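Local atomic coordinates of DNA repair protein XRCC1 (Mus musculus, PDB entry 3PC6), a protein that serves as a scaffold in DNA single-strand break repair, assembling repair protein complexes and binding poly-ADP-ribose chains, here represented by its second BRCT domain. Residues G10-F19 against R45-D56. Sequence-based numbering, arbitrary orientation. Where two conformers were deposited one is given.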
ATOM      1  N   GLY B  10       3.297   5.946  12.421  1.00 28.53           N
ATOM      2  CA  GLY B  10       4.566   5.763  13.108  1.00 30.61           C
ATOM      3  C   GLY B  10       4.982   4.315  13.350  1.00 31.02           C
ATOM      4  O   GLY B  10       6.047   4.059  13.901  1.00 32.00           O
ATOM      5  N   LYS B  11       4.153   3.364  12.938  1.00 28.93           N
ATOM      6  CA  LYS B  11       4.457   1.947  13.156  1.00 19.15           C
ATOM      7  C   LYS B  11       4.974   1.278  11.879  1.00 23.42           C
ATOM      8  O   LYS B  11       4.392   1.450  10.817  1.00 24.46           O
ATOM      9  CB  LYS B  11       3.212   1.221  13.657  1.00 21.79           C
ATOM     10  CG  LYS B  11       2.689   1.761  14.981  1.00 32.46           C
ATOM     11  CD  LYS B  11       1.710   0.797  15.620  1.00 40.26           C
ATOM     12  CE  LYS B  11       1.120   1.390  16.887  1.00 46.81           C
ATOM     13  NZ  LYS B  11       2.157   2.029  17.735  1.00 46.41           N
ATOM     14  N   HIS B  12       6.054   0.508  11.996  1.00 26.29           N
ATOM     15  CA  HIS B  12       6.670  -0.144  10.842  1.00 26.45           C
ATOM     16  C   HIS B  12       6.453  -1.651  10.834  1.00 23.14           C
ATOM     17  O   HIS B  12       6.686  -2.315  11.843  1.00 19.41           O
ATOM     18  CB  HIS B  12       8.161   0.173  10.802  1.00 21.27           C
ATOM     19  CG  HIS B  12       8.450   1.636  10.690  1.00 29.51           C
ATOM     20  ND1 HIS B  12       8.802   2.235   9.499  1.00 33.91           N
ATOM     21  CD2 HIS B  12       8.411   2.627  11.612  1.00 32.47           C
ATOM     22  CE1 HIS B  12       8.979   3.530   9.695  1.00 40.16           C
ATOM     23  NE2 HIS B  12       8.747   3.794  10.968  1.00 40.58           N
ATOM     24  N   PHE B  13       5.999  -2.174   9.692  1.00 18.74           N
ATOM     25  CA  PHE B  13       5.634  -3.583   9.567  1.00 20.37           C
ATOM     26  C   PHE B  13       6.500  -4.278   8.527  1.00 16.94           C
ATOM     27  O   PHE B  13       6.866  -3.679   7.513  1.00 20.76           O
ATOM     28  CB  PHE B  13       4.165  -3.724   9.129  1.00 17.41           C
ATOM     29  CG  PHE B  13       3.176  -3.063  10.056  1.00 21.53           C
ATOM     30  CD1 PHE B  13       3.080  -1.677  10.125  1.00 17.15           C
ATOM     31  CD2 PHE B  13       2.322  -3.828  10.828  1.00 18.19           C
ATOM     32  CE1 PHE B  13       2.163  -1.066  10.973  1.00 20.07           C
ATOM     33  CE2 PHE B  13       1.409  -3.233  11.678  1.00 22.11           C
ATOM     34  CZ  PHE B  13       1.325  -1.845  11.750  1.00 21.06           C
ATOM     35  N   PHE B  14       6.818  -5.540   8.782  1.00 13.08           N
ATOM     36  CA  PHE B  14       7.410  -6.424   7.788  1.00 14.86           C
ATOM     37  C   PHE B  14       6.471  -7.621   7.614  1.00 16.29           C
ATOM     38  O   PHE B  14       6.101  -8.272   8.588  1.00 15.12           O
ATOM     39  CB  PHE B  14       8.785  -6.899   8.250  1.00 15.09           C
ATOM     40  CG  PHE B  14       9.447  -7.848   7.299  1.00 15.05           C
ATOM     41  CD1 PHE B  14      10.153  -7.377   6.204  1.00 20.31           C
ATOM     42  CD2 PHE B  14       9.382  -9.220   7.510  1.00 16.55           C
ATOM     43  CE1 PHE B  14      10.774  -8.262   5.326  1.00 19.74           C
ATOM     44  CE2 PHE B  14       9.991 -10.108   6.641  1.00 18.32           C
ATOM     45  CZ  PHE B  14      10.686  -9.625   5.541  1.00 23.10           C
ATOM     46  N   LEU B  15       6.054  -7.895   6.383  1.00 15.11           N
ATOM     47  CA  LEU B  15       5.165  -9.025   6.141  1.00 12.98           C
ATOM     48  C   LEU B  15       6.020 -10.251   5.842  1.00 17.21           C
ATOM     49  O   LEU B  15       6.713 -10.331   4.823  1.00 16.46           O
ATOM     50  CB  LEU B  15       4.175  -8.720   4.998  1.00 12.25           C
ATOM     51  CG  LEU B  15       3.299  -7.469   5.220  1.00 14.71           C
ATOM     52  CD1 LEU B  15       2.300  -7.271   4.059  1.00 16.14           C
ATOM     53  CD2 LEU B  15       2.553  -7.508   6.556  1.00 18.42           C
ATOM     54  N   TYR B  16       6.009 -11.201   6.759  1.00 14.19           N
ATOM     55  CA  TYR B  16       6.887 -12.354   6.618  1.00 14.26           C
ATOM     56  C   TYR B  16       6.190 -13.468   5.848  1.00 21.77           C
ATOM     57  O   TYR B  16       5.123 -13.920   6.239  1.00 15.16           O
ATOM     58  CB  TYR B  16       7.328 -12.842   7.999  1.00 15.40           C
ATOM     59  CG  TYR B  16       8.064 -14.161   7.968  1.00 18.46           C
ATOM     60  CD1 TYR B  16       9.449 -14.206   7.948  1.00 17.27           C
ATOM     61  CD2 TYR B  16       7.366 -15.361   7.945  1.00 21.17           C
ATOM     62  CE1 TYR B  16      10.124 -15.421   7.911  1.00 21.27           C
ATOM     63  CE2 TYR B  16       8.029 -16.582   7.902  1.00 26.89           C
ATOM     64  CZ  TYR B  16       9.404 -16.606   7.888  1.00 26.37           C
ATOM     65  OH  TYR B  16      10.056 -17.820   7.850  1.00 27.62           O
ATOM     66  N   GLY B  17       6.788 -13.884   4.738  1.00 20.76           N
ATOM     67  CA  GLY B  17       6.361 -15.083   4.047  1.00 21.63           C
ATOM     68  C   GLY B  17       5.040 -15.026   3.317  1.00 15.20           C
ATOM     69  O   GLY B  17       4.574 -13.955   2.893  1.00 18.08           O
ATOM     70  N   GLU B  18       4.425 -16.202   3.183  1.00 20.08           N
ATOM     71  CA  GLU B  18       3.235 -16.371   2.365  1.00 16.97           C
ATOM     72  C   GLU B  18       1.933 -16.365   3.157  1.00 15.26           C
ATOM     73  O   GLU B  18       1.880 -16.783   4.318  1.00 18.81           O
ATOM     74  CB  GLU B  18       3.349 -17.653   1.534  1.00 25.14           C
ATOM     75  CG  GLU B  18       4.514 -17.623   0.564  1.00 31.89           C
ATOM     76  CD  GLU B  18       4.604 -18.874  -0.288  1.00 50.04           C
ATOM     77  OE1 GLU B  18       4.242 -19.962   0.210  1.00 48.94           O
ATOM     78  OE2 GLU B  18       5.045 -18.766  -1.452  1.00 40.30           O
ATOM     79  N   PHE B  19       0.896 -15.863   2.506  1.00 14.51           N
ATOM     80  CA  PHE B  19      -0.436 -15.761   3.060  1.00 21.82           C
ATOM     81  C   PHE B  19      -1.402 -16.320   2.020  1.00 25.12           C
ATOM     82  O   PHE B  19      -1.126 -16.265   0.816  1.00 21.29           O
ATOM     83  CB  PHE B  19      -0.767 -14.298   3.369  1.00 18.00           C
ATOM     84  CG  PHE B  19       0.158 -13.674   4.389  1.00 17.22           C
ATOM     85  CD1 PHE B  19       1.348 -13.088   3.994  1.00 14.94           C
ATOM     86  CD2 PHE B  19      -0.154 -13.711   5.741  1.00 14.92           C
ATOM     87  CE1 PHE B  19       2.220 -12.534   4.938  1.00 14.75           C
ATOM     88  CE2 PHE B  19       0.699 -13.162   6.684  1.00 16.90           C
ATOM     89  CZ  PHE B  19       1.889 -12.575   6.281  1.00 12.45           C
ATOM     90  N   ARG B  45      14.350  -0.404  11.528  1.00 25.54           N
ATOM     91  CA  ARG B  45      13.092   0.326  11.679  1.00 27.17           C
ATOM     92  C   ARG B  45      11.886  -0.580  11.925  1.00 26.05           C
ATOM     93  O   ARG B  45      10.851  -0.116  12.402  1.00 27.30           O
ATOM     94  CB  ARG B  45      12.825   1.228  10.461  1.00 30.62           C
ATOM     95  CG  ARG B  45      13.909   2.268  10.204  1.00 38.06           C
ATOM     96  CD  ARG B  45      13.445   3.341   9.221  1.00 40.70           C
ATOM     97  NE  ARG B  45      13.048   2.786   7.926  1.00 45.15           N
ATOM     98  CZ  ARG B  45      13.904   2.380   6.991  1.00 52.83           C
ATOM     99  NH1 ARG B  45      15.212   2.453   7.206  1.00 52.51           N
ATOM    100  NH2 ARG B  45      13.454   1.892   5.841  1.00 60.16           N
ATOM    101  N   VAL B  46      12.009  -1.861  11.584  1.00 24.94           N
ATOM    102  CA  VAL B  46      10.900  -2.801  11.763  1.00 23.13           C
ATOM    103  C   VAL B  46      10.497  -2.965  13.241  1.00 19.81           C
ATOM    104  O   VAL B  46      11.348  -3.138  14.114  1.00 19.22           O
ATOM    105  CB  VAL B  46      11.223  -4.182  11.145  1.00 17.76           C
ATOM    106  CG1 VAL B  46      10.106  -5.192  11.442  1.00 19.61           C
ATOM    107  CG2 VAL B  46      11.449  -4.046   9.641  1.00 17.32           C
ATOM    108  N   GLN B  47       9.193  -2.899  13.501  1.00 18.16           N
ATOM    109  CA  GLN B  47       8.651  -3.082  14.833  1.00 18.87           C
ATOM    110  C   GLN B  47       7.729  -4.305  14.940  1.00 18.95           C
ATOM    111  O   GLN B  47       7.690  -4.963  15.985  1.00 14.81           O
ATOM    112  CB  GLN B  47       7.924  -1.811  15.272  1.00 22.19           C
ATOM    113  CG  GLN B  47       8.835  -0.585  15.288  1.00 36.51           C
ATOM    114  CD  GLN B  47       8.070   0.725  15.385  1.00 40.11           C
ATOM    115  OE1 GLN B  47       6.996   0.869  14.810  1.00 28.42           O
ATOM    116  NE2 GLN B  47       8.628   1.689  16.112  1.00 50.24           N
ATOM    117  N   PHE B  48       7.002  -4.603  13.860  1.00 15.96           N
ATOM    118  CA  PHE B  48       6.061  -5.720  13.826  1.00 14.57           C
ATOM    119  C   PHE B  48       6.323  -6.637  12.639  1.00 15.52           C
ATOM    120  O   PHE B  48       6.312  -6.201  11.495  1.00 16.43           O
ATOM    121  CB  PHE B  48       4.612  -5.218  13.766  1.00 14.01           C
ATOM    122  CG  PHE B  48       4.260  -4.321  14.903  1.00 15.28           C
ATOM    123  CD1 PHE B  48       4.356  -2.947  14.771  1.00 18.57           C
ATOM    124  CD2 PHE B  48       3.906  -4.857  16.139  1.00 15.28           C
ATOM    125  CE1 PHE B  48       4.071  -2.108  15.845  1.00 24.71           C
ATOM    126  CE2 PHE B  48       3.612  -4.022  17.222  1.00 27.86           C
ATOM    127  CZ  PHE B  48       3.702  -2.647  17.074  1.00 23.72           C
ATOM    128  N   VAL B  49       6.565  -7.904  12.941  1.00 12.60           N
ATOM    129  CA  VAL B  49       6.697  -8.955  11.933  1.00 10.37           C
ATOM    130  C   VAL B  49       5.378  -9.722  11.889  1.00 12.52           C
ATOM    131  O   VAL B  49       4.981 -10.350  12.881  1.00 13.76           O
ATOM    132  CB  VAL B  49       7.852  -9.899  12.308  1.00 13.83           C
ATOM    133  CG1 VAL B  49       7.942 -11.075  11.336  1.00 14.90           C
ATOM    134  CG2 VAL B  49       9.166  -9.116  12.354  1.00 19.11           C
ATOM    135  N   ILE B  50       4.677  -9.630  10.763  1.00 11.19           N
ATOM    136  CA  ILE B  50       3.388 -10.294  10.599  1.00 12.86           C
ATOM    137  C   ILE B  50       3.600 -11.620   9.895  1.00 15.74           C
ATOM    138  O   ILE B  50       4.196 -11.662   8.822  1.00 12.16           O
ATOM    139  CB  ILE B  50       2.409  -9.451   9.766  1.00 14.77           C
ATOM    140  CG1 ILE B  50       2.325  -8.019  10.307  1.00 18.04           C
ATOM    141  CG2 ILE B  50       1.046 -10.131   9.697  1.00 11.33           C
ATOM    142  CD1 ILE B  50       1.877  -7.891  11.774  1.00 13.42           C
ATOM    143  N   THR B  51       3.137 -12.704  10.509  1.00 13.53           N
ATOM    144  CA  THR B  51       3.370 -14.041   9.969  1.00 13.90           C
ATOM    145  C   THR B  51       2.191 -14.989  10.189  1.00 14.15           C
ATOM    146  O   THR B  51       1.615 -15.026  11.273  1.00 15.67           O
ATOM    147  CB  THR B  51       4.643 -14.679  10.567  1.00 12.91           C
ATOM    148  OG1 THR B  51       4.732 -16.050  10.157  1.00 17.13           O
ATOM    149  CG2 THR B  51       4.633 -14.607  12.095  1.00 14.64           C
ATOM    150  N   ALA B  52       1.846 -15.755   9.158  1.00 13.41           N
ATOM    151  CA  ALA B  52       0.828 -16.801   9.286  1.00 15.40           C
ATOM    152  C   ALA B  52       1.468 -18.193   9.491  1.00 24.15           C
ATOM    153  O   ALA B  52       0.765 -19.200   9.618  1.00 21.69           O
ATOM    154  CB  ALA B  52      -0.072 -16.807   8.039  1.00 14.83           C
ATOM    155  N   GLN B  53       2.799 -18.226   9.532  0.60 20.58           N
ATOM    156  CA  GLN B  53       3.566 -19.474   9.548  0.60 23.13           C
ATOM    157  C   GLN B  53       3.983 -19.894  10.960  0.60 26.72           C
ATOM    158  O   GLN B  53       3.794 -19.147  11.916  0.60 20.09           O
ATOM    159  CB  GLN B  53       4.826 -19.306   8.687  0.60 23.71           C
ATOM    160  CG  GLN B  53       4.575 -18.692   7.309  0.60 24.32           C
ATOM    161  CD  GLN B  53       3.939 -19.662   6.329  0.60 27.70           C
ATOM    162  OE1 GLN B  53       2.998 -19.314   5.611  0.60 35.00           O
ATOM    163  NE2 GLN B  53       4.455 -20.884   6.287  0.60 29.96           N
ATOM    164  N   GLU B  54       4.554 -21.092  11.080  1.00 25.46           N
ATOM    165  CA  GLU B  54       5.169 -21.529  12.331  1.00 31.75           C
ATOM    166  C   GLU B  54       6.340 -20.598  12.644  1.00 24.06           C
ATOM    167  O   GLU B  54       6.943 -20.038  11.730  1.00 22.04           O
ATOM    168  CB  GLU B  54       5.677 -22.977  12.208  1.00 32.56           C
ATOM    169  N   TRP B  55       6.645 -20.424  13.924  1.00 24.50           N
ATOM    170  CA  TRP B  55       7.822 -19.670  14.343  1.00 25.09           C
ATOM    171  C   TRP B  55       9.020 -20.070  13.492  1.00 27.94           C
ATOM    172  O   TRP B  55       9.267 -21.255  13.271  1.00 24.09           O
ATOM    173  CB  TRP B  55       8.140 -19.949  15.819  1.00 23.44           C
ATOM    174  CG  TRP B  55       9.319 -19.175  16.355  1.00 20.82           C
ATOM    175  CD1 TRP B  55      10.614 -19.603  16.441  1.00 18.00           C
ATOM    176  CD2 TRP B  55       9.300 -17.846  16.886  1.00 20.39           C
ATOM    177  NE1 TRP B  55      11.400 -18.621  16.998  1.00 18.21           N
ATOM    178  CE2 TRP B  55      10.616 -17.530  17.272  1.00 18.06           C
ATOM    179  CE3 TRP B  55       8.298 -16.888  17.066  1.00 20.82           C
ATOM    180  CZ2 TRP B  55      10.956 -16.300  17.827  1.00 15.62           C
ATOM    181  CZ3 TRP B  55       8.640 -15.670  17.625  1.00 19.20           C
ATOM    182  CH2 TRP B  55       9.959 -15.389  17.997  1.00 19.32           C
ATOM    183  N   ASP B  56       9.751 -19.074  13.007  1.00 22.47           N
ATOM    184  CA  ASP B  56      10.984 -19.309  12.262  1.00 23.63           C
ATOM    185  C   ASP B  56      12.156 -19.153  13.223  1.00 20.13           C
ATOM    186  O   ASP B  56      12.324 -18.094  13.830  1.00 21.30           O
ATOM    187  CB  ASP B  56      11.085 -18.298  11.112  1.00 23.37           C
ATOM    188  CG  ASP B  56      12.314 -18.518  10.230  1.00 27.83           C
ATOM    189  OD1 ASP B  56      13.293 -19.144  10.692  1.00 25.08           O
ATOM    190  OD2 ASP B  56      12.300 -18.039   9.076  1.00 30.11           O
TER
HETATM  191  O   HOH W   1       3.370 -15.849   6.656  1.00 14.43           O
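The central pair of the four-stranded parallel sheet of a BRCT domain brings strand 12-16 against strand 48-51, with Phe13 beside Phe48 and Leu15 beside Ile50. In parallel pairing one residue bonds through both N and O to the two residues flanking its partner: opposite Val49, Phe14 N gives to Phe48 O (2.8 Å) and Phe14 O receives Ile50 N; Tyr16 N then gives to Ile50 O. Near residue 12, His12 O takes both Phe48 N and Gln47 N, while the extended Gln47 side chain returns OE1 to His12 N (3.0 Å). On the face bearing Phe13, which helix 23-33 helps cover, Phe48 CD1 lies over the rim of the Phe13 ring, and Leu15 CD2 packs 3.8 Å from Ile50 CB. On the other face, with Phe14 and Val49, Tyr16 has CG anti to its N (chi1 171°), which sets the ring alongside Thr51, and Tyr16 OH donates to Asp56 OD2 (2.6 Å) on the anti side; the ring of Phe59 meets the Tyr16 ring edge-to-face. A phenylalanine at Tyr16 would probably leave Asp56 OD2 without this donor and its carboxylate less firmly oriented. Because Asp56 OD1 caps Asn58 N, each carboxylate oxygen has its own task, coupling Tyr16 to the turn before helix 59-65.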